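Local coordinates for protein protease Do-like 2, chloroplastic (Arabidopsis thaliana, PDB 4FLN) that carries out, as a serine protease, the primary cleavage of the photodamaged D1 protein of photosystem II, at residues 296-301 with 341-346; 257-262 with 277-282; 429-434 with 471-476; 377-382 with 421-426. All blocks are in the same frame, centred on the assembly; numbering follows the deposited sequence.

Contact 1 of 4, residues 296-301 with 341-346; sequences EGDVIV and IIRAGE
Asp298, Ile341 and Ile342 give up the most surface where strand 299-303 runs antiparallel to strand 336-343 in the sheet of the first PDZ domain. Ile342 is the backbone partner of Val299: Val299 N donates to Ile342 O at 3.1 Å, in the carbonyl plane, and Ile342 N returns a bond to Val299 O at 3.0 Å from above the carbonyl plane. The Ile342 side chain, CG1 anti to its carbonyl carbon, crosses Val301 obliquely, and CD1 lies 3.7 Å from Val301 CG2. Ile341 serves the other face, where its CD1 folds over Ile300, 3.5 Å from Ile300 CB. Val279 and Val281 of the adjoining strand continue that apolar patch beside Ile300.

Asp298 lies alongside Arg343, both side chains pointing the same way. The arginine grips side-on: NE reaches OD1 of Asp298 at 3.2 Å in a nearly straight bond (174°), and NH2 of Arg343 reaches OD2 of Asp298 at 2.7 Å. Both oxygens use their syn lone pairs, although the two planes are 33° apart. A water can bridge Gly297 O and Ile342 O just outside the last strand pair. Asp298 OD2 also accepts from Lys295 N, and Arg343 NH2 donates to Val293 O. With arginine nitrogens on both oxygens and a backbone N-H as well, the buried carboxylate of Asp298 is probably kept ionised.

Contact 2 of 4, residues 257-262 with 277-282; sequences VLLQKL and EGVLVR
Three main-chain bonds tie strand 257-261 to strand 279-284 in antiparallel register. Gln260 and Leu280 form the hydrogen-bonded pair, with Gln260 N 2.8 Å from Leu280 O and Leu280 N 2.9 Å from Gln260 O, each lying in the carbonyl plane. Farther along, Arg282 N approaches Leu258 O nearly along the C=O axis, at 2.7 Å.

Apolar side chains meet on the Leu259 face, where CD2 of Leu259 lies 3.8 Å from CG2 of Val279 and 4.1 Å from CG2 of Val281. Val257 crosses Val281 at about a right angle. Near Leu280, Leu262 brings its CD2 3.5 Å from CB of Leu280.

Among the polar side chains, Gln260, extended with CG anti to the backbone N (chi1 -176°), runs beside Arg282, whose chain bends at chi2 and chi3. OE1 of Gln260 rests 3.2 Å from CD of Arg282, CB of Gln260 lies 3.6 Å from CG of Arg282, and the amide and guanidinium planes are nearly perpendicular (85°). Gln260 NE2 donates to Val474 O of the second subunit. Val257 and Leu259 hydrogen-bond through their backbones to a bound peptide, so strand 257-261 is the ligand-binding strand of a PDZ groove, backed by strand 279-284.

Contact 3 of 4, residues 429-434 with 471-476; sequences IGYEDM and DNYVAV
Tyr431 OH is held by one assigned hydrogen bond across the contact, donated to Val476 O at 2.5 Å. It arrives in the carbonyl plane, on a lone pair, at the end of a ring that reaches from the loop ahead of strand 437-442 to strand 474-478. CG anti to the carbonyl carbon (chi1 -56°) directs the ring to the strand, where Ala475 CB sits over the centre of one face, 3.9 Å from the centroid of the Tyr431 ring, as a CH-pi contact. Ile429 O lies above the opposite face, offset toward the rim.

Tyr473 crosses Tyr431 obliquely and brings its own OH to the edge, 3.8 Å from CD1 of Tyr431. Its CG is anti to the backbone N (chi1 -166°), so the phenol extends toward the loop and meets Met434 tip to tip. The bend at chi3 of Met434 lays CE 3.6 Å from CE2 of Tyr473, and the sulfur, 4.3 Å from the ring centroid of Tyr473, makes an oblique Met-aromatic contact.

Ile429 O accepts from Asn264 ND2 of the second subunit. CH-pi, Met-aromatic and apolar contacts make the chemistry largely aromatic, with the phenolic bond to Val476 O setting the reach of Tyr431 to the strand.

Contact 4 of 4, residues 377-382 with 421-426; sequences GLVFTP and QVLANE
The antiparallel sheet of the second PDZ domain sets strand 378-382 next to strand 417-422, and this contact is the end of their pairing. Leu378 and Val422 form a non-hydrogen-bonded pair, flanked by two main-chain bonds. On one side Gly377, just before strand 378-382, gives its carbonyl to the end of the pairing: Leu423 N donates to Gly377 O at 2.8 Å, almost straight (171°) but from above the carbonyl plane. On the other Val379 N meets Gln421 O at 3.1 Å, nearly along the C=O axis. Gly377 has a positive phi (82°), and its bare CA lets Leu423 O come close.

Leu378 and Val422 lie side by side, pointing the same way. CG of Leu378 is anti to its carbonyl carbon, and CD2 settles against both methyls of Val422, 3.5 Å from CG2 of Val422. Val379 crosses Leu423 obliquely instead, with CG2 of Val379 4.0 Å from CG of Leu423. Leu378 also touches Leu419.

Val422 O is bonded by Gln71 NE2 of the third subunit, so this strand end also faces a partner. The two strands are neighbours in the curled antiparallel sheet of the second PDZ domain, with Ile489 and Tyr493 of helix 479-493 packing on Leu423.

The four contacts fall into two pairs, one in each PDZ domain. Contacts 1 and 2 have centres about 10 Å apart and share a sheet, strands 279-284 and 299-303 being neighbours: Asp298 O and Val281 N, 2.7 Å apart, probably form a hydrogen bond. Contacts 3 and 4 are also about 10 Å apart, centre to centre, packing where Tyr431 O approaches Val422 CG2. Between the pairs, nearest atoms are 24 Å or more apart. The subunits bring them together: Gln260 of contact 2 bonds to a neighbouring subunit's Val474, a residue of contact 3. All lie away from the triad assigned by similarity, His91, Asp122 and Ser200; the bound peptide reaches contact 2.

Contact 1 of 4, residues 296-301 with 341-346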
loop_
_atom_site.group_PDB
_atom_site.type_symbol
_atom_site.label_atom_id
_atom_site.label_comp_id
_atom_site.label_asym_id
_atom_site.label_seq_id
_atom_site.Cartn_x
_atom_site.Cartn_y
_atom_site.Cartn_z
ATOM N N GLU B 296 -45.150 -18.119 2.837
ATOM C CA GLU B 296 -44.774 -16.992 1.993
ATOM C C GLU B 296 -46.041 -16.270 1.587
ATOM O O GLU B 296 -46.991 -16.898 1.130
ATOM C CB GLU B 296 -44.078 -17.455 0.715
ATOM C CG GLU B 296 -43.056 -18.562 0.868
ATOM C CD GLU B 296 -42.554 -19.056 -0.481
ATOM O OE1 GLU B 296 -41.513 -19.746 -0.520
ATOM O OE2 GLU B 296 -43.205 -18.751 -1.505
ATOM N N GLY B 297 -46.064 -14.954 1.737
ATOM C CA GLY B 297 -47.235 -14.191 1.347
ATOM C C GLY B 297 -48.063 -13.751 2.540
ATOM O O GLY B 297 -48.991 -12.952 2.408
ATOM N N ASP B 298 -47.727 -14.281 3.712
ATOM C CA ASP B 298 -48.316 -13.807 4.955
ATOM C C ASP B 298 -47.763 -12.430 5.323
ATOM O O ASP B 298 -46.570 -12.150 5.163
ATOM C CB ASP B 298 -48.050 -14.799 6.089
ATOM C CG ASP B 298 -48.882 -16.069 5.965
ATOM O OD1 ASP B 298 -49.592 -16.226 4.945
ATOM O OD2 ASP B 298 -48.821 -16.912 6.890
ATOM N N VAL B 299 -48.633 -11.564 5.812
ATOM C CA VAL B 299 -48.181 -10.275 6.278
ATOM C C VAL B 299 -48.335 -10.250 7.774
ATOM O O VAL B 299 -49.454 -10.175 8.262
ATOM C CB VAL B 299 -49.051 -9.159 5.711
ATOM C CG1 VAL B 299 -48.567 -7.800 6.228
ATOM C CG2 VAL B 299 -49.059 -9.217 4.178
ATOM N N ILE B 300 -47.240 -10.306 8.526
ATOM C CA ILE B 300 -47.441 -10.215 9.960
ATOM C C ILE B 300 -47.825 -8.777 10.302
ATOM O O ILE B 300 -47.249 -7.811 9.796
ATOM C CB ILE B 300 -46.294 -10.785 10.881
ATOM C CG1 ILE B 300 -45.564 -9.663 11.601
ATOM C CG2 ILE B 300 -45.354 -11.790 10.177
ATOM C CD1 ILE B 300 -45.513 -9.880 13.084
ATOM N N VAL B 301 -48.826 -8.671 11.159
ATOM C CA VAL B 301 -49.532 -7.434 11.445
ATOM C C VAL B 301 -49.385 -7.053 12.932
ATOM O O VAL B 301 -49.076 -5.914 13.271
ATOM C CB VAL B 301 -50.991 -7.502 10.948
ATOM C CG1 VAL B 301 -51.934 -6.897 11.956
ATOM C CG2 VAL B 301 -51.103 -6.813 9.580
ATOM N N ILE B 341 -51.928 -12.026 11.739
ATOM C CA ILE B 341 -51.515 -12.216 10.360
ATOM C C ILE B 341 -52.606 -11.805 9.392
ATOM O O ILE B 341 -53.792 -11.821 9.724
ATOM C CB ILE B 341 -51.100 -13.703 10.127
ATOM C CG1 ILE B 341 -49.616 -13.776 9.839
ATOM C CG2 ILE B 341 -51.917 -14.382 9.034
ATOM C CD1 ILE B 341 -48.798 -13.170 10.938
ATOM N N ILE B 342 -52.202 -11.408 8.199
ATOM C CA ILE B 342 -53.143 -11.289 7.096
ATOM C C ILE B 342 -52.737 -12.313 6.056
ATOM O O ILE B 342 -51.640 -12.246 5.493
ATOM C CB ILE B 342 -53.169 -9.876 6.475
ATOM C CG1 ILE B 342 -53.575 -8.839 7.532
ATOM C CG2 ILE B 342 -54.111 -9.844 5.269
ATOM C CD1 ILE B 342 -53.709 -7.433 6.995
ATOM N N ARG B 343 -53.617 -13.281 5.840
ATOM C CA ARG B 343 -53.399 -14.332 4.861
ATOM C C ARG B 343 -54.488 -14.220 3.809
ATOM O O ARG B 343 -55.647 -14.002 4.141
ATOM C CB ARG B 343 -53.421 -15.706 5.532
ATOM C CG ARG B 343 -53.296 -16.864 4.558
ATOM C CD ARG B 343 -53.149 -18.168 5.293
ATOM N NE ARG B 343 -51.888 -18.212 6.017
ATOM C CZ ARG B 343 -51.669 -18.943 7.102
ATOM N NH1 ARG B 343 -52.639 -19.697 7.605
ATOM N NH2 ARG B 343 -50.482 -18.903 7.686
ATOM N N ALA B 344 -54.124 -14.362 2.541
ATOM C CA ALA B 344 -55.035 -13.979 1.473
ATOM C C ALA B 344 -55.422 -12.534 1.746
ATOM O O ALA B 344 -54.570 -11.624 1.730
ATOM C CB ALA B 344 -56.253 -14.845 1.474
ATOM N N GLY B 345 -56.707 -12.311 1.987
ATOM C CA GLY B 345 -57.137 -10.991 2.403
ATOM C C GLY B 345 -57.606 -10.946 3.837
ATOM O O GLY B 345 -58.116 -9.930 4.301
ATOM N N GLU B 346 -57.419 -12.046 4.552
ATOM C CA GLU B 346 -58.131 -12.257 5.802
ATOM C C GLU B 346 -57.263 -12.148 7.050
ATOM O O GLU B 346 -56.200 -12.754 7.132
ATOM C CB GLU B 346 -58.827 -13.620 5.759
ATOM C CG GLU B 346 -59.816 -13.761 4.602
ATOM C CD GLU B 346 -59.877 -15.176 4.043
ATOM O OE1 GLU B 346 -59.966 -16.141 4.838
ATOM O OE2 GLU B 346 -59.827 -15.320 2.800
HETATM O O HOH W 1 -51.418 -11.914 2.509
#

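Contact 2 of 4, residues 257-262 with 277-282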
loop_
_atom_site.group_PDB
_atom_site.type_symbol
_atom_site.label_atom_id
_atom_site.label_comp_id
_atom_site.label_asym_id
_atom_site.label_seq_id
_atom_site.Cartn_x
_atom_site.Cartn_y
_atom_site.Cartn_z
ATOM N N VAL B 257 -37.990 -16.389 10.335
ATOM C CA VAL B 257 -38.696 -15.873 9.165
ATOM C C VAL B 257 -37.906 -14.771 8.434
ATOM O O VAL B 257 -37.151 -14.030 9.058
ATOM C CB VAL B 257 -40.122 -15.399 9.594
ATOM C CG1 VAL B 257 -40.451 -14.020 9.070
ATOM C CG2 VAL B 257 -41.158 -16.411 9.172
ATOM N N LEU B 258 -38.080 -14.679 7.114
ATOM C CA LEU B 258 -37.379 -13.688 6.287
ATOM C C LEU B 258 -38.358 -12.631 5.768
ATOM O O LEU B 258 -39.188 -12.919 4.909
ATOM C CB LEU B 258 -36.706 -14.393 5.109
ATOM C CG LEU B 258 -35.527 -13.791 4.334
ATOM C CD1 LEU B 258 -35.874 -13.634 2.851
ATOM C CD2 LEU B 258 -35.061 -12.479 4.925
ATOM N N LEU B 259 -38.232 -11.405 6.273
ATOM C CA LEU B 259 -39.233 -10.340 6.070
ATOM C C LEU B 259 -38.911 -9.282 5.006
ATOM O O LEU B 259 -37.761 -8.898 4.795
ATOM C CB LEU B 259 -39.509 -9.624 7.395
ATOM C CG LEU B 259 -39.963 -10.540 8.522
ATOM C CD1 LEU B 259 -39.931 -9.795 9.831
ATOM C CD2 LEU B 259 -41.363 -11.089 8.219
ATOM N N GLN B 260 -39.948 -8.807 4.340
ATOM C CA GLN B 260 -39.801 -7.698 3.410
ATOM C C GLN B 260 -40.628 -6.506 3.913
ATOM O O GLN B 260 -41.782 -6.672 4.314
ATOM C CB GLN B 260 -40.236 -8.118 2.003
ATOM C CG GLN B 260 -40.025 -7.064 0.949
ATOM C CD GLN B 260 -40.386 -7.525 -0.461
ATOM O OE1 GLN B 260 -40.034 -8.633 -0.888
ATOM N NE2 GLN B 260 -41.087 -6.662 -1.196
ATOM N N LYS B 261 -40.028 -5.316 3.913
ATOM C CA LYS B 261 -40.749 -4.087 4.254
ATOM C C LYS B 261 -41.811 -3.772 3.190
ATOM O O LYS B 261 -41.584 -4.012 2.004
ATOM C CB LYS B 261 -39.766 -2.916 4.405
ATOM C CG LYS B 261 -38.936 -2.947 5.692
ATOM C CD LYS B 261 -37.760 -1.983 5.643
ATOM C CE LYS B 261 -36.669 -2.345 6.676
ATOM N NZ LYS B 261 -36.895 -1.825 8.071
ATOM N N LEU B 262 -42.977 -3.265 3.596
ATOM C CA LEU B 262 -43.922 -2.808 2.582
ATOM C C LEU B 262 -44.066 -1.305 2.675
ATOM O O LEU B 262 -44.929 -0.795 3.387
ATOM C CB LEU B 262 -45.292 -3.432 2.847
ATOM C CG LEU B 262 -45.286 -4.896 3.297
ATOM C CD1 LEU B 262 -46.625 -5.290 3.882
ATOM C CD2 LEU B 262 -44.914 -5.801 2.137
ATOM N N GLU B 277 -49.080 -0.724 7.835
ATOM C CA GLU B 277 -48.719 -1.738 8.812
ATOM C C GLU B 277 -48.229 -2.992 8.112
ATOM O O GLU B 277 -48.570 -3.252 6.959
ATOM C CB GLU B 277 -49.921 -2.098 9.687
ATOM C CG GLU B 277 -50.160 -1.164 10.863
ATOM C CD GLU B 277 -51.117 -1.747 11.882
ATOM O OE1 GLU B 277 -51.660 -2.843 11.622
ATOM O OE2 GLU B 277 -51.324 -1.114 12.943
ATOM N N GLY B 278 -47.448 -3.787 8.822
ATOM C CA GLY B 278 -47.112 -5.102 8.332
ATOM C C GLY B 278 -45.846 -5.259 7.531
ATOM O O GLY B 278 -45.429 -4.388 6.771
ATOM N N VAL B 279 -45.252 -6.427 7.692
ATOM C CA VAL B 279 -44.104 -6.824 6.913
ATOM C C VAL B 279 -44.462 -8.146 6.224
ATOM O O VAL B 279 -45.159 -8.979 6.801
ATOM C CB VAL B 279 -42.871 -6.953 7.821
ATOM C CG1 VAL B 279 -42.500 -5.598 8.355
ATOM C CG2 VAL B 279 -43.157 -7.873 8.984
ATOM N N LEU B 280 -44.020 -8.315 4.979
ATOM C CA LEU B 280 -44.336 -9.508 4.189
ATOM C C LEU B 280 -43.376 -10.674 4.463
ATOM O O LEU B 280 -42.161 -10.491 4.521
ATOM C CB LEU B 280 -44.334 -9.164 2.702
ATOM C CG LEU B 280 -44.704 -10.226 1.662
ATOM C CD1 LEU B 280 -46.083 -10.819 1.912
ATOM C CD2 LEU B 280 -44.639 -9.630 0.259
ATOM N N VAL B 281 -43.925 -11.873 4.637
ATOM C CA VAL B 281 -43.092 -13.027 4.894
ATOM C C VAL B 281 -42.610 -13.593 3.573
ATOM O O VAL B 281 -43.400 -14.066 2.756
ATOM C CB VAL B 281 -43.890 -14.109 5.624
ATOM C CG1 VAL B 281 -43.043 -15.377 5.798
ATOM C CG2 VAL B 281 -44.364 -13.578 6.952
ATOM N N ARG B 282 -41.306 -13.483 3.354
ATOM C CA ARG B 282 -40.647 -13.970 2.146
ATOM C C ARG B 282 -40.175 -15.422 2.197
ATOM O O ARG B 282 -40.210 -16.133 1.200
ATOM C CB ARG B 282 -39.511 -13.025 1.753
ATOM C CG ARG B 282 -39.999 -11.626 1.379
ATOM C CD ARG B 282 -40.743 -11.616 0.042
ATOM N NE ARG B 282 -42.063 -12.220 0.143
ATOM C CZ ARG B 282 -42.704 -12.795 -0.868
ATOM N NH1 ARG B 282 -42.137 -12.853 -2.061
ATOM N NH2 ARG B 282 -43.908 -13.320 -0.681
#

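Contact 3 of 4, residues 429-434 with 471-476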
loop_
_atom_site.group_PDB
_atom_site.type_symbol
_atom_site.label_atom_id
_atom_site.label_comp_id
_atom_site.label_asym_id
_atom_site.label_seq_id
_atom_site.Cartn_x
_atom_site.Cartn_y
_atom_site.Cartn_z
ATOM N N ILE B 429 -4.100 -42.078 -4.703
ATOM C CA ILE B 429 -3.473 -41.461 -5.872
ATOM C C ILE B 429 -4.523 -40.921 -6.837
ATOM O O ILE B 429 -5.511 -41.590 -7.149
ATOM C CB ILE B 429 -2.528 -42.426 -6.634
ATOM C CG1 ILE B 429 -3.323 -43.363 -7.545
ATOM C CG2 ILE B 429 -1.645 -43.216 -5.664
ATOM C CD1 ILE B 429 -2.481 -44.473 -8.127
ATOM N N GLY B 430 -4.304 -39.691 -7.285
ATOM C CA GLY B 430 -5.245 -38.993 -8.139
ATOM C C GLY B 430 -6.176 -38.111 -7.324
ATOM O O GLY B 430 -6.714 -37.124 -7.830
ATOM N N TYR B 431 -6.344 -38.454 -6.049
ATOM C CA TYR B 431 -7.244 -37.715 -5.175
ATOM C C TYR B 431 -6.503 -36.664 -4.359
ATOM O O TYR B 431 -7.118 -35.882 -3.634
ATOM C CB TYR B 431 -7.984 -38.662 -4.232
ATOM C CG TYR B 431 -8.747 -39.750 -4.927
ATOM C CD1 TYR B 431 -9.476 -39.497 -6.080
ATOM C CD2 TYR B 431 -8.725 -41.042 -4.436
ATOM C CE1 TYR B 431 -10.178 -40.514 -6.711
ATOM C CE2 TYR B 431 -9.412 -42.053 -5.053
ATOM C CZ TYR B 431 -10.135 -41.794 -6.183
ATOM O OH TYR B 431 -10.812 -42.836 -6.768
ATOM N N GLU B 432 -5.186 -36.616 -4.495
ATOM C CA GLU B 432 -4.432 -35.618 -3.764
ATOM C C GLU B 432 -4.854 -34.310 -4.409
ATOM O O GLU B 432 -5.639 -34.318 -5.360
ATOM C CB GLU B 432 -2.931 -35.836 -3.956
ATOM C CG GLU B 432 -2.476 -37.281 -3.841
ATOM C CD GLU B 432 -2.229 -37.933 -5.196
ATOM O OE1 GLU B 432 -2.679 -37.367 -6.222
ATOM O OE2 GLU B 432 -1.577 -39.007 -5.231
ATOM N N ASP B 433 -4.356 -33.189 -3.914
ATOM C CA ASP B 433 -4.723 -31.901 -4.512
ATOM C C ASP B 433 -6.231 -31.624 -4.480
ATOM O O ASP B 433 -6.726 -30.808 -5.251
ATOM C CB ASP B 433 -4.250 -31.824 -5.975
ATOM C CG ASP B 433 -2.756 -31.570 -6.104
ATOM O OD1 ASP B 433 -2.202 -31.859 -7.185
ATOM O OD2 ASP B 433 -2.134 -31.081 -5.132
ATOM N N MET B 434 -6.957 -32.289 -3.588
ATOM C CA MET B 434 -8.383 -32.037 -3.452
ATOM C C MET B 434 -8.616 -31.296 -2.144
ATOM O O MET B 434 -8.217 -31.758 -1.075
ATOM C CB MET B 434 -9.179 -33.340 -3.497
ATOM C CG MET B 434 -10.469 -33.241 -4.300
ATOM S SD MET B 434 -11.404 -34.785 -4.367
ATOM C CE MET B 434 -10.112 -35.935 -4.784
ATOM N N ASP B 471 -19.171 -31.265 -7.064
ATOM C CA ASP B 471 -18.962 -31.122 -8.506
ATOM C C ASP B 471 -19.563 -32.292 -9.302
ATOM O O ASP B 471 -19.684 -32.236 -10.520
ATOM C CB ASP B 471 -17.464 -30.977 -8.810
ATOM N N ASN B 472 -19.970 -33.333 -8.589
ATOM C CA ASN B 472 -20.307 -34.615 -9.192
ATOM C C ASN B 472 -19.036 -35.449 -9.355
ATOM O O ASN B 472 -19.073 -36.595 -9.810
ATOM C CB ASN B 472 -21.078 -34.460 -10.502
ATOM C CG ASN B 472 -21.890 -35.704 -10.848
ATOM O OD1 ASN B 472 -22.182 -36.536 -9.985
ATOM N ND2 ASN B 472 -22.259 -35.831 -12.116
ATOM N N TYR B 473 -17.912 -34.856 -8.960
ATOM C CA TYR B 473 -16.664 -35.593 -8.787
ATOM C C TYR B 473 -16.883 -36.833 -7.900
ATOM O O TYR B 473 -17.619 -36.774 -6.916
ATOM C CB TYR B 473 -15.623 -34.677 -8.147
ATOM C CG TYR B 473 -14.209 -35.200 -8.217
ATOM C CD1 TYR B 473 -13.320 -34.720 -9.167
ATOM C CD2 TYR B 473 -13.758 -36.172 -7.333
ATOM C CE1 TYR B 473 -12.020 -35.189 -9.240
ATOM C CE2 TYR B 473 -12.454 -36.653 -7.396
ATOM C CZ TYR B 473 -11.587 -36.156 -8.355
ATOM O OH TYR B 473 -10.286 -36.618 -8.437
ATOM N N VAL B 474 -16.257 -37.954 -8.259
ATOM C CA VAL B 474 -16.364 -39.195 -7.482
ATOM C C VAL B 474 -15.012 -39.791 -7.109
ATOM O O VAL B 474 -14.202 -40.101 -7.975
ATOM C CB VAL B 474 -17.150 -40.298 -8.233
ATOM C CG1 VAL B 474 -16.887 -40.227 -9.723
ATOM C CG2 VAL B 474 -16.751 -41.666 -7.713
ATOM N N ALA B 475 -14.778 -39.972 -5.816
ATOM C CA ALA B 475 -13.571 -40.647 -5.364
ATOM C C ALA B 475 -13.910 -42.066 -4.965
ATOM O O ALA B 475 -14.741 -42.286 -4.086
ATOM C CB ALA B 475 -12.962 -39.919 -4.191
ATOM N N VAL B 476 -13.274 -43.033 -5.611
ATOM C CA VAL B 476 -13.475 -44.413 -5.225
ATOM C C VAL B 476 -12.218 -44.927 -4.565
ATOM O O VAL B 476 -11.112 -44.668 -5.037
ATOM C CB VAL B 476 -13.850 -45.313 -6.420
ATOM C CG1 VAL B 476 -13.562 -46.766 -6.093
ATOM C CG2 VAL B 476 -15.316 -45.132 -6.778
#

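Contact 4 of 4, residues 377-382 with 421-426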
loop_
_atom_site.group_PDB
_atom_site.type_symbol
_atom_site.label_atom_id
_atom_site.label_comp_id
_atom_site.label_asym_id
_atom_site.label_seq_id
_atom_site.Cartn_x
_atom_site.Cartn_y
_atom_site.Cartn_z
ATOM N N GLY B 377 -6.669 -41.452 4.282
ATOM C CA GLY B 377 -5.970 -40.186 4.211
ATOM C C GLY B 377 -6.896 -39.046 3.828
ATOM O O GLY B 377 -6.461 -37.892 3.774
ATOM N N LEU B 378 -8.169 -39.356 3.567
ATOM C CA LEU B 378 -9.133 -38.308 3.231
ATOM C C LEU B 378 -9.675 -37.694 4.517
ATOM O O LEU B 378 -10.326 -38.363 5.318
ATOM C CB LEU B 378 -10.293 -38.836 2.371
ATOM C CG LEU B 378 -10.073 -39.541 1.023
ATOM C CD1 LEU B 378 -11.232 -39.240 0.093
ATOM C CD2 LEU B 378 -8.751 -39.180 0.368
ATOM N N VAL B 379 -9.411 -36.409 4.702
ATOM C CA VAL B 379 -9.722 -35.757 5.961
ATOM C C VAL B 379 -11.024 -34.971 5.869
ATOM O O VAL B 379 -11.145 -34.038 5.065
ATOM C CB VAL B 379 -8.565 -34.840 6.398
ATOM C CG1 VAL B 379 -8.994 -33.930 7.519
ATOM C CG2 VAL B 379 -7.370 -35.677 6.815
ATOM N N PHE B 380 -11.992 -35.362 6.695
ATOM C CA PHE B 380 -13.311 -34.728 6.722
ATOM C C PHE B 380 -13.571 -33.896 7.997
ATOM O O PHE B 380 -13.267 -34.330 9.104
ATOM C CB PHE B 380 -14.406 -35.792 6.580
ATOM C CG PHE B 380 -14.363 -36.553 5.285
ATOM C CD1 PHE B 380 -14.773 -35.961 4.104
ATOM C CD2 PHE B 380 -13.951 -37.870 5.253
ATOM C CE1 PHE B 380 -14.755 -36.658 2.916
ATOM C CE2 PHE B 380 -13.927 -38.575 4.065
ATOM C CZ PHE B 380 -14.328 -37.965 2.895
ATOM N N THR B 381 -14.122 -32.697 7.830
ATOM C CA THR B 381 -14.688 -31.935 8.948
ATOM C C THR B 381 -15.970 -31.234 8.526
ATOM O O THR B 381 -16.220 -31.047 7.327
ATOM C CB THR B 381 -13.753 -30.836 9.475
ATOM O OG1 THR B 381 -13.073 -30.226 8.375
ATOM C CG2 THR B 381 -12.754 -31.384 10.446
ATOM N N PRO B 382 -16.787 -30.829 9.512
ATOM C CA PRO B 382 -17.943 -29.988 9.200
ATOM C C PRO B 382 -17.475 -28.581 8.834
ATOM O O PRO B 382 -16.495 -28.077 9.383
ATOM C CB PRO B 382 -18.738 -29.984 10.508
ATOM C CG PRO B 382 -18.207 -31.128 11.297
ATOM C CD PRO B 382 -16.762 -31.202 10.933
ATOM N N GLN B 421 -8.411 -31.589 3.214
ATOM C CA GLN B 421 -7.223 -32.002 2.470
ATOM C C GLN B 421 -7.178 -33.525 2.312
ATOM O O GLN B 421 -7.901 -34.253 2.994
ATOM C CB GLN B 421 -5.952 -31.503 3.174
ATOM C CG GLN B 421 -5.621 -32.251 4.462
ATOM C CD GLN B 421 -4.726 -31.465 5.400
ATOM O OE1 GLN B 421 -5.214 -30.802 6.313
ATOM N NE2 GLN B 421 -3.409 -31.540 5.189
ATOM N N VAL B 422 -6.339 -34.006 1.402
ATOM C CA VAL B 422 -6.055 -35.436 1.317
ATOM C C VAL B 422 -4.602 -35.657 1.688
ATOM O O VAL B 422 -3.718 -35.064 1.087
ATOM C CB VAL B 422 -6.267 -35.994 -0.104
ATOM C CG1 VAL B 422 -5.750 -37.414 -0.185
ATOM C CG2 VAL B 422 -7.733 -35.941 -0.491
ATOM N N LEU B 423 -4.334 -36.512 2.665
ATOM C CA LEU B 423 -2.945 -36.764 3.015
ATOM C C LEU B 423 -2.427 -37.819 2.048
ATOM O O LEU B 423 -2.865 -38.979 2.081
ATOM C CB LEU B 423 -2.840 -37.268 4.450
ATOM C CG LEU B 423 -3.756 -36.590 5.458
ATOM C CD1 LEU B 423 -3.632 -37.269 6.795
ATOM C CD2 LEU B 423 -3.377 -35.143 5.569
ATOM N N ALA B 424 -1.473 -37.416 1.212
ATOM C CA ALA B 424 -1.073 -38.213 0.061
ATOM C C ALA B 424 -0.645 -39.642 0.431
ATOM O O ALA B 424 -0.006 -39.867 1.459
ATOM C CB ALA B 424 0.013 -37.501 -0.709
ATOM N N ASN B 425 -1.005 -40.603 -0.422
ATOM C CA ASN B 425 -0.687 -42.012 -0.202
ATOM C C ASN B 425 -1.134 -42.889 -1.373
ATOM O O ASN B 425 -1.972 -42.491 -2.178
ATOM C CB ASN B 425 -1.323 -42.513 1.095
ATOM C CG ASN B 425 -0.796 -43.874 1.517
ATOM O OD1 ASN B 425 -1.406 -44.913 1.241
ATOM N ND2 ASN B 425 0.348 -43.875 2.192
ATOM N N GLU B 426 -0.581 -44.093 -1.452
ATOM C CA GLU B 426 -0.809 -44.953 -2.607
ATOM C C GLU B 426 -2.272 -45.362 -2.833
ATOM O O GLU B 426 -2.644 -45.754 -3.938
ATOM C CB GLU B 426 0.096 -46.181 -2.545
#